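Long-range contact in tyrosinase (Aspergillus oryzae, PDB 6JU4), which probably oxidises L-tyrosine and L-dopa to L-dopaquinone with molecular oxygen at a dinuclear copper centre, a step of melanin biosynthesis: residues B[168-173]-B[263-268]. Sequence-based numbering, arbitrary orientation.
Sequences LRLPIL and LALNEH
N266 ND2 is held by two backbone carbonyls: L168 O at 2.8 Å across the contact, and N262 O, in the last turn of helix 258-265. The same amide works from its other end, where OD1 accepts L168 N at 2.9 Å. That N-H meets a lone pair in the carbonyl plane and runs fairly straight, at 158°. L168 O lies close to the amide plane of N266. One side chain thus pairs with both the N-H and the C=O of a single loop residue. N266 CG stands beside the backbone N of N266 (chi1 -77°), which turns the amide toward L168 just where the chain leaves the helix. Apolar packing flanks the pair. L265 CD2 sits against L168 CB at 3.7 Å. L170 CD1 touches the same methyl more loosely, at 4.4 Å. L283 of helix 282-292 packs on both L168 and L265. N262 OD1 also accepts L170 N, so two asparagines bind this loop to the helix end. Both segments lie in the common central domain of tyrosinase. The L265 side chain is about 13 Å from a bound copper ion, so this is packing near the copper site, not part of it. The two hydrogen bonds across the contact satisfy both polar backbone atoms of buried L168 and should limit rotation of the N266 amide.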
ATOM      1  N   LEU B 168     -13.486  -1.780  11.663  1.00 10.33           N
ATOM      2  CA  LEU B 168     -12.830  -0.516  12.002  1.00 11.71           C
ATOM      3  C   LEU B 168     -11.978  -0.063  10.827  1.00 12.17           C
ATOM      4  O   LEU B 168     -11.460  -0.925  10.112  1.00 12.49           O
ATOM      5  CB  LEU B 168     -11.983  -0.752  13.254  1.00 10.93           C
ATOM      6  CG  LEU B 168     -12.742  -1.301  14.461  1.00 12.01           C
ATOM      7  CD1 LEU B 168     -11.845  -1.360  15.706  1.00 12.67           C
ATOM      8  CD2 LEU B 168     -13.965  -0.442  14.736  1.00 13.02           C
ATOM      9  N   ARG B 169     -11.832   1.236  10.580  1.00 10.21           N
ATOM     10  CA  ARG B 169     -11.005   1.660   9.452  1.00 10.18           C
ATOM     11  C   ARG B 169     -10.337   3.004   9.697  1.00  9.06           C
ATOM     12  O   ARG B 169     -10.883   3.825  10.430  1.00 11.07           O
ATOM     13  CB  ARG B 169     -11.865   1.838   8.187  1.00 11.82           C
ATOM     14  CG  ARG B 169     -12.479   0.563   7.640  1.00 12.03           C
ATOM     15  CD  ARG B 169     -13.203   0.857   6.335  1.00 12.32           C
ATOM     16  NE  ARG B 169     -13.717  -0.365   5.717  1.00 12.61           N
ATOM     17  CZ  ARG B 169     -14.510  -0.400   4.656  1.00 12.92           C
ATOM     18  NH1 ARG B 169     -14.924   0.736   4.102  1.00 14.50           N
ATOM     19  NH2 ARG B 169     -14.906  -1.559   4.144  1.00 15.56           N
ATOM     20  N   LEU B 170      -9.212   3.205   9.023  1.00  9.66           N
ATOM     21  CA  LEU B 170      -8.661   4.561   8.899  1.00 10.00           C
ATOM     22  C   LEU B 170      -9.669   5.472   8.213  1.00  8.65           C
ATOM     23  O   LEU B 170     -10.499   4.999   7.422  1.00 10.01           O
ATOM     24  CB  LEU B 170      -7.373   4.474   8.096  1.00 11.52           C
ATOM     25  CG  LEU B 170      -6.072   4.119   8.816  1.00 15.91           C
ATOM     26  CD1 LEU B 170      -6.171   2.853   9.638  1.00 22.91           C
ATOM     27  CD2 LEU B 170      -4.991   3.989   7.738  1.00 17.50           C
ATOM     28  N   PRO B 171      -9.618   6.778   8.469  1.00  9.36           N
ATOM     29  CA  PRO B 171     -10.576   7.687   7.828  1.00  9.96           C
ATOM     30  C   PRO B 171     -10.530   7.601   6.312  1.00 10.38           C
ATOM     31  O   PRO B 171      -9.454   7.471   5.723  1.00 10.74           O
ATOM     32  CB  PRO B 171     -10.095   9.078   8.243  1.00 13.39           C
ATOM     33  CG  PRO B 171      -9.302   8.844   9.481  1.00 12.30           C
ATOM     34  CD  PRO B 171      -8.687   7.479   9.383  1.00  9.89           C
ATOM     35  N   ILE B 172     -11.693   7.768   5.684  1.00  9.67           N
ATOM     36  CA  ILE B 172     -11.747   7.818   4.223  1.00 10.89           C
ATOM     37  C   ILE B 172     -10.702   8.766   3.663  1.00 11.65           C
ATOM     38  O   ILE B 172      -9.931   8.465   2.759  1.00 10.99           O
ATOM     39  CB  ILE B 172     -13.143   8.272   3.757  1.00 11.84           C
ATOM     40  CG1 ILE B 172     -14.233   7.285   4.202  1.00 13.95           C
ATOM     41  CG2 ILE B 172     -13.174   8.464   2.247  1.00 12.99           C
ATOM     42  CD1 ILE B 172     -15.637   7.855   4.099  1.00 15.53           C
ATOM     43  N   LEU B 173     -10.684   9.977   4.234  1.00 12.38           N
ATOM     44  CA  LEU B 173      -9.819  11.024   3.703  1.00 12.81           C
ATOM     45  C   LEU B 173      -8.343  10.677   3.786  1.00 12.10           C
ATOM     46  O   LEU B 173      -7.565  11.076   2.919  1.00 14.72           O
ATOM     47  CB  LEU B 173     -10.036  12.320   4.498  1.00 16.37           C
ATOM     48  CG  LEU B 173     -10.765  13.416   3.756  1.00 22.74           C
ATOM     49  CD1 LEU B 173     -10.920  14.641   4.646  1.00 20.97           C
ATOM     50  CD2 LEU B 173     -10.071  13.813   2.453  1.00 19.47           C
ATOM     51  N   LEU B 263      -6.227  -3.764   8.574  1.00  9.23           N
ATOM     52  CA  LEU B 263      -6.174  -5.144   9.076  1.00 10.21           C
ATOM     53  C   LEU B 263      -5.697  -5.145  10.516  1.00  9.12           C
ATOM     54  O   LEU B 263      -6.278  -5.828  11.366  1.00 10.90           O
ATOM     55  CB  LEU B 263      -5.247  -5.979   8.183  1.00 10.88           C
ATOM     56  CG  LEU B 263      -4.986  -7.423   8.645  1.00 11.35           C
ATOM     57  CD1 LEU B 263      -6.294  -8.198   8.714  1.00 13.57           C
ATOM     58  CD2 LEU B 263      -3.990  -8.112   7.723  1.00 12.72           C
ATOM     59  N   ALA B 264      -4.616  -4.404  10.788  1.00  9.62           N
ATOM     60  CA  ALA B 264      -4.091  -4.372  12.158  1.00  9.49           C
ATOM     61  C   ALA B 264      -5.119  -3.802  13.122  1.00 10.44           C
ATOM     62  O   ALA B 264      -5.249  -4.313  14.234  1.00 10.39           O
ATOM     63  CB  ALA B 264      -2.781  -3.594  12.195  1.00 10.55           C
ATOM     64  N   LEU B 265      -5.812  -2.752  12.681  1.00 10.13           N
ATOM     65  CA  LEU B 265      -6.824  -2.102  13.530  1.00  9.29           C
ATOM     66  C   LEU B 265      -7.940  -3.052  13.936  1.00 10.58           C
ATOM     67  O   LEU B 265      -8.550  -2.830  14.990  1.00 11.56           O
ATOM     68  CB  LEU B 265      -7.390  -0.884  12.803  1.00 11.45           C
ATOM     69  CG  LEU B 265      -7.956   0.255  13.623  1.00 20.32           C
ATOM     70  CD1 LEU B 265      -6.808   1.005  14.314  1.00 20.60           C
ATOM     71  CD2 LEU B 265      -8.820   1.155  12.754  1.00 27.49           C
ATOM     72  N   ASN B 266      -8.177  -4.064  13.117  1.00 10.24           N
ATOM     73  CA  ASN B 266      -9.218  -5.060  13.371  1.00 10.83           C
ATOM     74  C   ASN B 266      -8.675  -6.307  14.044  1.00 10.94           C
ATOM     75  O   ASN B 266      -9.294  -7.381  14.028  1.00 13.89           O
ATOM     76  CB  ASN B 266      -9.940  -5.405  12.052  1.00 11.88           C
ATOM     77  CG  ASN B 266     -10.911  -4.294  11.685  1.00 11.15           C
ATOM     78  OD1 ASN B 266     -12.012  -4.207  12.239  1.00 12.12           O
ATOM     79  ND2 ASN B 266     -10.486  -3.428  10.767  1.00 13.60           N
ATOM     80  N   GLU B 267      -7.546  -6.178  14.745  1.00 11.57           N
ATOM     81  CA  GLU B 267      -6.987  -7.291  15.513  1.00 11.49           C
ATOM     82  C   GLU B 267      -8.025  -7.897  16.444  1.00 12.86           C
ATOM     83  O   GLU B 267      -8.802  -7.207  17.104  1.00 12.90           O
ATOM     84  CB  GLU B 267      -5.796  -6.810  16.351  1.00 13.86           C
ATOM     85  CG  GLU B 267      -5.025  -7.957  17.019  1.00 16.19           C
ATOM     86  CD  GLU B 267      -3.590  -7.540  17.277  1.00 16.11           C
ATOM     87  OE1 GLU B 267      -2.732  -7.636  16.372  1.00 21.99           O
ATOM     88  OE2 GLU B 267      -3.321  -7.095  18.404  1.00 17.11           O
ATOM     89  N   HIS B 268      -8.060  -9.226  16.452  1.00 11.17           N
ATOM     90  CA  HIS B 268      -8.917  -9.989  17.349  1.00 11.43           C
ATOM     91  C   HIS B 268      -8.287 -11.366  17.516  1.00 11.74           C
ATOM     92  O   HIS B 268      -7.309 -11.695  16.822  1.00 13.02           O
ATOM     93  CB  HIS B 268     -10.339 -10.061  16.798  1.00 12.20           C
ATOM     94  CG  HIS B 268     -10.459 -10.665  15.443  1.00 14.26           C
ATOM     95  ND1 HIS B 268     -10.094 -11.960  15.156  1.00 19.19           N
ATOM     96  CD2 HIS B 268     -10.945 -10.130  14.277  1.00 17.90           C
ATOM     97  CE1 HIS B 268     -10.321 -12.193  13.865  1.00 20.97           C
ATOM     98  NE2 HIS B 268     -10.836 -11.108  13.317  1.00 19.43           N
TER